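Local atomic coordinates of malate dehydrogenase (Picrophilus torridus, PDB entry 4BGV), a protein that probably catalyses the reversible, NAD-dependent oxidation of malate to oxaloacetate, a step of the tricarboxylic acid cycle. Residues 44-49 against 53-58; 162-167 against 204-209; 248-253 against 284-289. One frame throughout, in Å; residues are numbered along the deposited sequence. Where two conformers were deposited one is given.

Contact 1 is buried, contact 3 partly so, and contact 2 lies on the surface; within one chain their nearest atoms stay about 15 Å or more apart. Contact 1 belongs to the NAD-binding domain and depends on backbone carbonyls gripped by a tyrosine hydroxyl and an amide. Contacts 2 and 3 share the C-terminal domain, yet the first joins two helices through one water-bridged charged pair, whereas the second ties the start of one outer strand, and the turn before it, to the opposite outer strand by a salt-bridge network and a valine-tyrosine contact. Across the tetramer, Leu-47 packs on Gln-163 of the second subunit, Asp-56 pairs with Arg-249 of the third, and Val-167 meets Tyr-289 of the fourth.

Contact 1: residues 44-49 against 53-58; sequences LDILEG and WGYDLD
The carbonyl oxygen of Ile-46 is gripped twice, by the hydroxyl of Tyr-55 (Tyr-55 OH to Ile-46 O 2.7 Å) and by the amide of Gly-49 (Gly-49 N to Ile-46 O 3.2 Å), and the two donors arrive from opposite faces of the carbonyl plane. The phenol is the donor in the first bond; it meets the oxygen with a C=O...donor angle of 139° and stands 33° out of that plane, while Ile-46 O itself lies at the edge of the tyrosine ring. Tyr-55 reaches it because CG sits between the backbone N and the carbonyl carbon (chi1 43°). The Ile-46 and Tyr-55 side chains cross at about a right angle, Ile-46 CG2 touching Tyr-55 OH at 3.8 Å.

A second carbonyl accepts a helix-type bond from four residues on: Trp-53 N donates to Gly-49 O at 3.0 Å, and Trp-53 CD1 rests 3.6 Å from the same oxygen. A beta carbon on Gly-49 would stand 3.6 Å from both Tyr-55 OH and Trp-53 CD1, so a side chain there would be tightly bounded by the two aromatic residues. Further along, Leu-47 CD1 reaches Leu-57 O at 3.6 Å.

The contact thus joins the later part of helix 38-47 to the loop leading into strand 59-63 of the Rossmann-type sheet. Tyr-55 OH also bonds to Gln-19 of helix 12-23, and Glu-48 forms a salt bridge with Arg-156 of the second subunit, a residue that probably binds substrate there. With Gln-19 and Ile-46 O both held by one hydroxyl, the buried phenol has its polar needs met and ties two helices of the cofactor domain to the loop.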
loop_
_atom_site.group_PDB
_atom_site.type_symbol
_atom_site.label_atom_id
_atom_site.label_comp_id
_atom_site.label_asym_id
_atom_site.label_seq_id
_atom_site.Cartn_x
_atom_site.Cartn_y
_atom_site.Cartn_z
ATOM N N LEU A 44 -20.926 2.639 -8.668
ATOM C CA LEU A 44 -20.441 3.756 -9.476
ATOM C C LEU A 44 -19.632 4.751 -8.629
ATOM O O LEU A 44 -18.628 5.297 -9.083
ATOM C CB LEU A 44 -21.600 4.468 -10.193
ATOM C CG LEU A 44 -21.211 5.585 -11.184
ATOM C CD1 LEU A 44 -20.210 5.077 -12.225
ATOM C CD2 LEU A 44 -22.438 6.175 -11.900
ATOM N N ASP A 45 -20.093 4.994 -7.409
ATOM C CA ASP A 45 -19.441 5.940 -6.506
ATOM C C ASP A 45 -18.071 5.373 -6.164
ATOM O O ASP A 45 -17.079 6.088 -6.145
ATOM C CB ASP A 45 -20.304 6.109 -5.242
ATOM C CG ASP A 45 -19.922 7.331 -4.396
ATOM O OD1 ASP A 45 -19.076 8.161 -4.818
ATOM O OD2 ASP A 45 -20.486 7.456 -3.288
ATOM N N ILE A 46 -18.021 4.073 -5.906
ATOM C CA ILE A 46 -16.747 3.415 -5.624
ATOM C C ILE A 46 -15.844 3.444 -6.865
ATOM O O ILE A 46 -14.663 3.787 -6.776
ATOM C CB ILE A 46 -16.970 1.963 -5.135
ATOM C CG1 ILE A 46 -17.561 1.966 -3.709
ATOM C CG2 ILE A 46 -15.662 1.169 -5.186
ATOM C CD1 ILE A 46 -18.117 0.599 -3.247
ATOM N N LEU A 47 -16.397 3.082 -8.018
ATOM C CA LEU A 47 -15.606 3.067 -9.251
ATOM C C LEU A 47 -15.038 4.447 -9.592
ATOM O O LEU A 47 -13.908 4.566 -10.071
ATOM C CB LEU A 47 -16.438 2.572 -10.439
ATOM C CG LEU A 47 -15.656 2.396 -11.738
ATOM C CD1 LEU A 47 -14.622 1.282 -11.577
ATOM C CD2 LEU A 47 -16.617 2.104 -12.895
ATOM N N GLU A 48 -15.819 5.495 -9.357
ATOM C CA GLU A 48 -15.370 6.841 -9.711
ATOM C C GLU A 48 -14.149 7.329 -8.918
ATOM O O GLU A 48 -13.550 8.332 -9.281
ATOM C CB GLU A 48 -16.527 7.858 -9.643
ATOM C CG GLU A 48 -17.507 7.660 -10.794
ATOM C CD GLU A 48 -18.750 8.521 -10.721
ATOM O OE1 GLU A 48 -18.973 9.190 -9.683
ATOM O OE2 GLU A 48 -19.495 8.539 -11.738
ATOM N N GLY A 49 -13.798 6.632 -7.844
ATOM C CA GLY A 49 -12.620 6.961 -7.064
ATOM C C GLY A 49 -11.377 6.239 -7.566
ATOM O O GLY A 49 -10.266 6.530 -7.134
ATOM N N TRP A 53 -7.382 6.395 -6.368
ATOM C CA TRP A 53 -6.896 5.271 -5.562
ATOM C C TRP A 53 -5.896 4.413 -6.349
ATOM O O TRP A 53 -4.936 3.876 -5.787
ATOM C CB TRP A 53 -8.051 4.367 -5.131
ATOM C CG TRP A 53 -8.812 4.741 -3.874
ATOM C CD1 TRP A 53 -10.120 5.138 -3.794
ATOM C CD2 TRP A 53 -8.327 4.690 -2.526
ATOM N NE1 TRP A 53 -10.472 5.359 -2.481
ATOM C CE2 TRP A 53 -9.391 5.092 -1.683
ATOM C CE3 TRP A 53 -7.095 4.354 -1.951
ATOM C CZ2 TRP A 53 -9.264 5.151 -0.296
ATOM C CZ3 TRP A 53 -6.963 4.426 -0.570
ATOM C CH2 TRP A 53 -8.046 4.816 0.242
ATOM N N GLY A 54 -6.150 4.239 -7.640
ATOM C CA GLY A 54 -5.288 3.418 -8.464
ATOM C C GLY A 54 -5.765 2.013 -8.795
ATOM O O GLY A 54 -5.041 1.288 -9.465
ATOM N N TYR A 55 -6.965 1.618 -8.374
ATOM C CA TYR A 55 -7.439 0.263 -8.696
ATOM C C TYR A 55 -8.026 0.121 -10.094
ATOM O O TYR A 55 -8.950 0.841 -10.468
ATOM C CB TYR A 55 -8.406 -0.298 -7.635
ATOM C CG TYR A 55 -9.484 0.631 -7.089
ATOM C CD1 TYR A 55 -10.667 0.869 -7.795
ATOM C CD2 TYR A 55 -9.346 1.206 -5.829
ATOM C CE1 TYR A 55 -11.667 1.689 -7.273
ATOM C CE2 TYR A 55 -10.329 2.021 -5.307
ATOM C CZ TYR A 55 -11.478 2.260 -6.013
ATOM O OH TYR A 55 -12.425 3.076 -5.444
ATOM N N ASP A 56 -7.462 -0.798 -10.880
ATOM C CA ASP A 56 -7.957 -1.057 -12.229
ATOM C C ASP A 56 -8.841 -2.296 -12.189
ATOM O O ASP A 56 -8.399 -3.412 -12.486
ATOM C CB ASP A 56 -6.798 -1.234 -13.209
ATOM C CG ASP A 56 -6.185 0.098 -13.626
ATOM O OD1 ASP A 56 -6.954 1.067 -13.773
ATOM O OD2 ASP A 56 -4.954 0.170 -13.805
ATOM N N LEU A 57 -10.090 -2.082 -11.789
ATOM C CA LEU A 57 -11.053 -3.153 -11.570
ATOM C C LEU A 57 -12.391 -2.820 -12.216
ATOM O O LEU A 57 -12.700 -1.662 -12.488
ATOM C CB LEU A 57 -11.305 -3.347 -10.066
ATOM C CG LEU A 57 -10.075 -3.667 -9.219
ATOM C CD1 LEU A 57 -10.407 -3.509 -7.751
ATOM C CD2 LEU A 57 -9.554 -5.082 -9.525
ATOM N N ASP A 58 -13.166 -3.863 -12.469
ATOM C CA ASP A 58 -14.519 -3.718 -12.957
ATOM C C ASP A 58 -15.370 -3.759 -11.703
ATOM O O ASP A 58 -15.285 -4.705 -10.911
ATOM C CB ASP A 58 -14.818 -4.893 -13.887
ATOM C CG ASP A 58 -16.170 -4.799 -14.545
ATOM O OD1 ASP A 58 -16.765 -3.697 -14.543
ATOM O OD2 ASP A 58 -16.630 -5.837 -15.074
#

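Contact 2: residues 162-167 against 204-209; sequences AQELNV and REKIDE
The carboxylate of Glu-164 is covered on one face by the aliphatic part of Lys-206: Lys-206 CD lies 3.6 Å from Glu-164 CD, 3.6 Å from OE2 and 3.8 Å from OE1, near-equal distances that place it above the group. Lys-206 CE follows at 3.5 Å from Glu-164 OE2. A second flat group, the guanidinium of Arg-204, has Asp-208 OD1 at its edge, in plane, where NH1 donates at 3.1 Å within helix 204-215.

The charged ends of the pair are less close than their carbons. Lys-206 NZ stands 4.0 Å from Glu-164 OE2, a long salt bridge, and a water completes the link by donating to Glu-164 OE1 and accepting from Lys-206 NZ. The lysine is bent at both chi2 (56°) and chi3 (64°), which folds its methylenes over the carboxylate before the ammonium group swings past it. In one of the two conformers of Glu-209, OE1 takes a direct bond from the same NZ.

This is a surface bridge between helices 150-165 and 204-215 of the C-terminal domain. Leu-202 touches both Glu-164 and Leu-165, while at the end of the first helix the carbonyls of Leu-165 and Asn-166 bond to Lys-279 of the fourth subunit. Linked to Glu-164 by a long pair and a water, and to Glu-209 in one conformer, the lysine charge probably holds the helices by modest electrostatic attraction, its methylenes supplying most of the direct touch.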
loop_
_atom_site.group_PDB
_atom_site.type_symbol
_atom_site.label_atom_id
_atom_site.label_comp_id
_atom_site.label_asym_id
_atom_site.label_seq_id
_atom_site.Cartn_x
_atom_site.Cartn_y
_atom_site.Cartn_z
ATOM N N ALA A 162 -4.361 -2.651 22.720
ATOM C CA ALA A 162 -3.286 -1.798 22.233
ATOM C C ALA A 162 -3.393 -0.402 22.832
ATOM O O ALA A 162 -2.394 0.197 23.218
ATOM C CB ALA A 162 -3.312 -1.735 20.704
ATOM N N GLN A 163 -4.610 0.113 22.948
ATOM C CA GLN A 163 -4.751 1.428 23.542
ATOM C C GLN A 163 -4.467 1.398 25.038
ATOM O O GLN A 163 -3.906 2.342 25.576
ATOM C CB GLN A 163 -6.109 2.055 23.203
ATOM C CG GLN A 163 -6.241 2.306 21.680
ATOM C CD GLN A 163 -6.962 3.606 21.316
ATOM O OE1 GLN A 163 -6.398 4.489 20.644
ATOM N NE2 GLN A 163 -8.220 3.716 21.729
ATOM N N GLU A 164 -4.825 0.301 25.701
ATOM C CA GLU A 164 -4.590 0.206 27.136
ATOM C C GLU A 164 -3.094 0.119 27.453
ATOM O O GLU A 164 -2.634 0.684 28.441
ATOM C CB GLU A 164 -5.317 -0.995 27.726
ATOM C CG GLU A 164 -5.324 -1.018 29.245
ATOM C CD GLU A 164 -6.246 0.034 29.824
ATOM O OE1 GLU A 164 -7.260 0.371 29.177
ATOM O OE2 GLU A 164 -5.945 0.537 30.918
ATOM N N LEU A 165 -2.350 -0.579 26.602
ATOM C CA LEU A 165 -0.915 -0.788 26.787
ATOM C C LEU A 165 -0.045 0.199 26.007
ATOM O O LEU A 165 1.185 0.186 26.149
ATOM C CB LEU A 165 -0.545 -2.224 26.407
ATOM C CG LEU A 165 -1.024 -3.263 27.429
ATOM C CD1 LEU A 165 -0.996 -4.664 26.846
ATOM C CD2 LEU A 165 -0.177 -3.191 28.695
ATOM N N ASN A 166 -0.686 1.070 25.224
ATOM C CA ASN A 166 0.012 2.038 24.374
ATOM C C ASN A 166 1.068 1.356 23.497
ATOM O O ASN A 166 2.262 1.691 23.550
ATOM C CB ASN A 166 0.658 3.151 25.206
ATOM C CG ASN A 166 1.097 4.341 24.353
ATOM O OD1 ASN A 166 0.535 4.596 23.282
ATOM N ND2 ASN A 166 2.106 5.074 24.826
ATOM N N VAL A 167 0.619 0.382 22.716
ATOM C CA VAL A 167 1.494 -0.352 21.817
ATOM C C VAL A 167 0.858 -0.404 20.440
ATOM O O VAL A 167 -0.340 -0.175 20.294
ATOM C CB VAL A 167 1.762 -1.817 22.304
ATOM C CG1 VAL A 167 2.612 -1.842 23.577
ATOM C CG2 VAL A 167 0.448 -2.563 22.528
ATOM N N ARG A 204 -5.776 -8.494 36.081
ATOM C CA ARG A 204 -6.922 -9.298 35.670
ATOM C C ARG A 204 -8.194 -8.456 35.539
ATOM O O ARG A 204 -8.973 -8.637 34.600
ATOM C CB ARG A 204 -7.119 -10.453 36.658
ATOM C CG ARG A 204 -8.500 -11.100 36.657
ATOM C CD ARG A 204 -8.871 -11.719 35.318
ATOM N NE ARG A 204 -7.867 -12.645 34.810
ATOM C CZ ARG A 204 -8.020 -13.364 33.702
ATOM N NH1 ARG A 204 -9.142 -13.257 32.998
ATOM N NH2 ARG A 204 -7.060 -14.190 33.302
ATOM N N GLU A 205 -8.386 -7.528 36.469
ATOM C CA GLU A 205 -9.565 -6.670 36.460
ATOM C C GLU A 205 -9.677 -5.905 35.144
ATOM O O GLU A 205 -10.765 -5.810 34.567
ATOM C CB GLU A 205 -9.528 -5.683 37.622
ATOM C CG GLU A 205 -10.881 -5.459 38.256
ATOM C CD GLU A 205 -11.961 -5.188 37.225
ATOM O OE1 GLU A 205 -11.985 -4.068 36.679
ATOM O OE2 GLU A 205 -12.775 -6.097 36.948
ATOM N N LYS A 206 -8.552 -5.370 34.677
ATOM C CA LYS A 206 -8.539 -4.617 33.426
ATOM C C LYS A 206 -8.795 -5.526 32.230
ATOM O O LYS A 206 -9.488 -5.137 31.276
ATOM C CB LYS A 206 -7.217 -3.862 33.253
ATOM C CG LYS A 206 -7.168 -3.013 31.997
ATOM C CD LYS A 206 -8.331 -2.010 31.945
ATOM C CE LYS A 206 -8.261 -0.993 33.080
ATOM N NZ LYS A 206 -9.340 0.047 32.941
ATOM N N ILE A 207 -8.235 -6.733 32.266
ATOM C CA ILE A 207 -8.444 -7.693 31.183
ATOM C C ILE A 207 -9.923 -8.082 31.126
ATOM O O ILE A 207 -10.508 -8.159 30.048
ATOM C CB ILE A 207 -7.551 -8.943 31.341
ATOM C CG1 ILE A 207 -6.071 -8.558 31.159
ATOM C CG2 ILE A 207 -7.935 -10.038 30.332
ATOM C CD1 ILE A 207 -5.083 -9.662 31.584
ATOM N N ASP A 208 -10.533 -8.306 32.290
ATOM C CA ASP A 208 -11.955 -8.628 32.310
ATOM C C ASP A 208 -12.793 -7.490 31.721
ATOM O O ASP A 208 -13.779 -7.737 31.025
ATOM C CB ASP A 208 -12.425 -8.977 33.726
ATOM C CG ASP A 208 -11.862 -10.301 34.207
ATOM O OD1 ASP A 208 -11.330 -11.058 33.367
ATOM O OD2 ASP A 208 -11.961 -10.592 35.414
ATOM N N GLU A 209 -12.408 -6.248 32.004
ATOM C CA GLU A 209 -13.106 -5.083 31.459
ATOM C C GLU A 209 -13.043 -5.070 29.940
ATOM O O GLU A 209 -14.028 -4.779 29.257
ATOM C CB GLU A 209 -12.489 -3.787 31.997
ATOM C CG GLU A 209 -12.685 -3.559 33.483
ATOM C CD GLU A 209 -12.007 -2.282 33.970
ATOM O OE1 GLU A 209 -11.351 -1.604 33.153
ATOM O OE2 GLU A 209 -12.132 -1.950 35.166
HETATM O O HOH W 1 -9.637 1.355 30.081
#

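Contact 3: residues 248-253 against 284-289; sequences DRKRVI and GVEKIY
Lys-250 NZ joins two carboxylates, donating to Glu-286 OE1 across the contact at 2.5 Å and to Asp-248 OD1 in its own segment at 2.7 Å. Both oxygens are met on their syn sides, Lys-250 NZ standing 21° out of the Glu-286 carboxylate plane. The lysine, bent at chi2, and the glutamate, extended beyond CG, cross at about a right angle, Glu-286 OE1 meeting CD, CE and NZ of the lysine. Drawn to one ammonium group, the acids come near each other, Asp-248 OD1 to Glu-286 OE2 being 3.9 Å, with their planes 59° apart.

The apolar half is Val-252 against Tyr-289. Val-252 CG1 touches Tyr-289 CE1 at 3.8 Å and Val-252 CG2 touches Tyr-289 OH at 3.8 Å, the two side chains again crossing at about a right angle.

The second shell fixes the acids: Lys-282 N donates to Asp-248 OD1 and Asn-283 N to Glu-286 OE2. Asp-248 also ends helix 232-246 as the C-prime residue of a Schellman motif, its positive phi turning the chain towards strand 251-259. That strand and 284-288 are the outer members of an antiparallel sheet and run the same way, the touching parts 9° apart; Lys-250 and Tyr-289 both touch Lys-279 of the strand between them.

Farther out, Val-167 of the fourth subunit packs on Val-252 and Tyr-289 together. Losing the ammonium group, as with a methionine in place of Lys-250, would probably leave Asp-248 and Glu-286 facing each other without a shared counter-charge. The lysine probably offsets two neighbouring negative charges, and backbone amides share in the task, so the network probably helps fasten the helix end to the far strand.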
loop_
_atom_site.group_PDB
_atom_site.type_symbol
_atom_site.label_atom_id
_atom_site.label_comp_id
_atom_site.label_asym_id
_atom_site.label_seq_id
_atom_site.Cartn_x
_atom_site.Cartn_y
_atom_site.Cartn_z
ATOM N N ASP A 248 -5.399 -17.041 -1.773
ATOM C CA ASP A 248 -4.885 -18.279 -1.163
ATOM C C ASP A 248 -3.802 -17.990 -0.098
ATOM O O ASP A 248 -2.731 -18.604 -0.093
ATOM C CB ASP A 248 -4.352 -19.184 -2.273
ATOM C CG ASP A 248 -4.105 -20.610 -1.816
ATOM O OD1 ASP A 248 -4.840 -21.108 -0.935
ATOM O OD2 ASP A 248 -3.177 -21.240 -2.368
ATOM N N ARG A 249 -4.092 -17.045 0.796
ATOM C CA ARG A 249 -3.100 -16.548 1.747
ATOM C C ARG A 249 -2.798 -17.527 2.895
ATOM O O ARG A 249 -1.744 -17.435 3.546
ATOM C CB ARG A 249 -3.544 -15.202 2.340
ATOM C CG ARG A 249 -3.536 -14.017 1.361
ATOM C CD ARG A 249 -3.650 -12.682 2.099
ATOM N NE ARG A 249 -2.520 -12.444 2.996
ATOM C CZ ARG A 249 -2.414 -11.395 3.816
ATOM N NH1 ARG A 249 -3.375 -10.472 3.855
ATOM N NH2 ARG A 249 -1.345 -11.264 4.605
ATOM N N LYS A 250 -3.726 -18.442 3.147
ATOM C CA LYS A 250 -3.664 -19.331 4.314
ATOM C C LYS A 250 -3.619 -18.556 5.639
ATOM O O LYS A 250 -2.866 -18.919 6.560
ATOM C CB LYS A 250 -2.475 -20.312 4.251
ATOM C CG LYS A 250 -2.144 -20.893 2.868
ATOM C CD LYS A 250 -3.208 -21.839 2.332
ATOM C CE LYS A 250 -2.670 -22.604 1.110
ATOM N NZ LYS A 250 -3.749 -23.247 0.283
ATOM N N ARG A 251 -4.403 -17.489 5.739
ATOM C CA ARG A 251 -4.586 -16.814 7.022
ATOM C C ARG A 251 -5.161 -17.817 8.013
ATOM O O ARG A 251 -5.931 -18.713 7.631
ATOM C CB ARG A 251 -5.586 -15.650 6.902
ATOM C CG ARG A 251 -5.166 -14.501 5.968
ATOM C CD ARG A 251 -3.895 -13.783 6.443
ATOM N NE ARG A 251 -3.915 -13.475 7.870
ATOM C CZ ARG A 251 -4.413 -12.360 8.395
ATOM N NH1 ARG A 251 -4.964 -11.435 7.612
ATOM N NH2 ARG A 251 -4.379 -12.183 9.714
ATOM N N VAL A 252 -4.824 -17.634 9.283
ATOM C CA VAL A 252 -5.406 -18.425 10.358
ATOM C C VAL A 252 -6.186 -17.478 11.255
ATOM O O VAL A 252 -5.611 -16.709 12.035
ATOM C CB VAL A 252 -4.335 -19.192 11.167
ATOM C CG1 VAL A 252 -4.982 -19.942 12.341
ATOM C CG2 VAL A 252 -3.594 -20.165 10.255
ATOM N N ILE A 253 -7.499 -17.535 11.105
ATOM C CA ILE A 253 -8.435 -16.622 11.766
ATOM C C ILE A 253 -9.648 -17.438 12.233
ATOM O O ILE A 253 -10.114 -18.336 11.514
ATOM C CB ILE A 253 -8.928 -15.534 10.776
ATOM C CG1 ILE A 253 -7.753 -14.719 10.218
ATOM C CG2 ILE A 253 -9.954 -14.588 11.432
ATOM C CD1 ILE A 253 -8.172 -13.822 9.034
ATOM N N GLY A 284 -11.446 -22.740 0.542
ATOM C CA GLY A 284 -12.290 -22.424 1.685
ATOM C C GLY A 284 -11.600 -22.803 2.987
ATOM O O GLY A 284 -10.480 -22.347 3.252
ATOM N N VAL A 285 -12.256 -23.629 3.802
ATOM C CA VAL A 285 -11.622 -24.125 5.032
ATOM C C VAL A 285 -10.591 -25.184 4.673
ATOM O O VAL A 285 -10.954 -26.254 4.183
ATOM C CB VAL A 285 -12.658 -24.742 5.996
ATOM C CG1 VAL A 285 -11.957 -25.349 7.218
ATOM C CG2 VAL A 285 -13.642 -23.678 6.431
ATOM N N GLU A 286 -9.306 -24.880 4.864
ATOM C CA GLU A 286 -8.280 -25.865 4.511
ATOM C C GLU A 286 -7.792 -26.680 5.691
ATOM O O GLU A 286 -7.179 -27.737 5.523
ATOM C CB GLU A 286 -7.131 -25.187 3.781
ATOM C CG GLU A 286 -7.687 -24.380 2.627
ATOM C CD GLU A 286 -6.731 -24.207 1.490
ATOM O OE1 GLU A 286 -5.505 -24.349 1.709
ATOM O OE2 GLU A 286 -7.217 -23.918 0.376
ATOM N N LYS A 287 -8.077 -26.183 6.889
ATOM C CA LYS A 287 -7.734 -26.895 8.115
ATOM C C LYS A 287 -8.535 -26.287 9.244
ATOM O O LYS A 287 -8.724 -25.078 9.295
ATOM C CB LYS A 287 -6.242 -26.765 8.433
ATOM C CG LYS A 287 -5.800 -27.579 9.676
ATOM C CD LYS A 287 -4.300 -27.499 9.896
ATOM C CE LYS A 287 -3.877 -28.254 11.158
ATOM N NZ LYS A 287 -3.823 -29.728 10.968
ATOM N N ILE A 288 -9.019 -27.139 10.137
ATOM C CA ILE A 288 -9.564 -26.679 11.401
ATOM C C ILE A 288 -8.569 -27.061 12.482
ATOM O O ILE A 288 -8.193 -28.224 12.605
ATOM C CB ILE A 288 -10.911 -27.335 11.696
ATOM C CG1 ILE A 288 -11.991 -26.768 10.757
ATOM C CG2 ILE A 288 -11.312 -27.083 13.142
ATOM C CD1 ILE A 288 -13.303 -27.522 10.797
ATOM N N TYR A 289 -8.122 -26.091 13.264
ATOM C CA TYR A 289 -7.211 -26.418 14.355
ATOM C C TYR A 289 -8.004 -26.885 15.575
ATOM O O TYR A 289 -8.996 -26.267 15.953
ATOM C CB TYR A 289 -6.338 -25.217 14.687
ATOM C CG TYR A 289 -5.442 -24.839 13.518
ATOM C CD1 TYR A 289 -5.890 -23.980 12.521
ATOM C CD2 TYR A 289 -4.179 -25.396 13.392
ATOM C CE1 TYR A 289 -5.071 -23.645 11.429
ATOM C CE2 TYR A 289 -3.357 -25.074 12.319
ATOM C CZ TYR A 289 -3.812 -24.194 11.346
ATOM O OH TYR A 289 -2.994 -23.884 10.285
#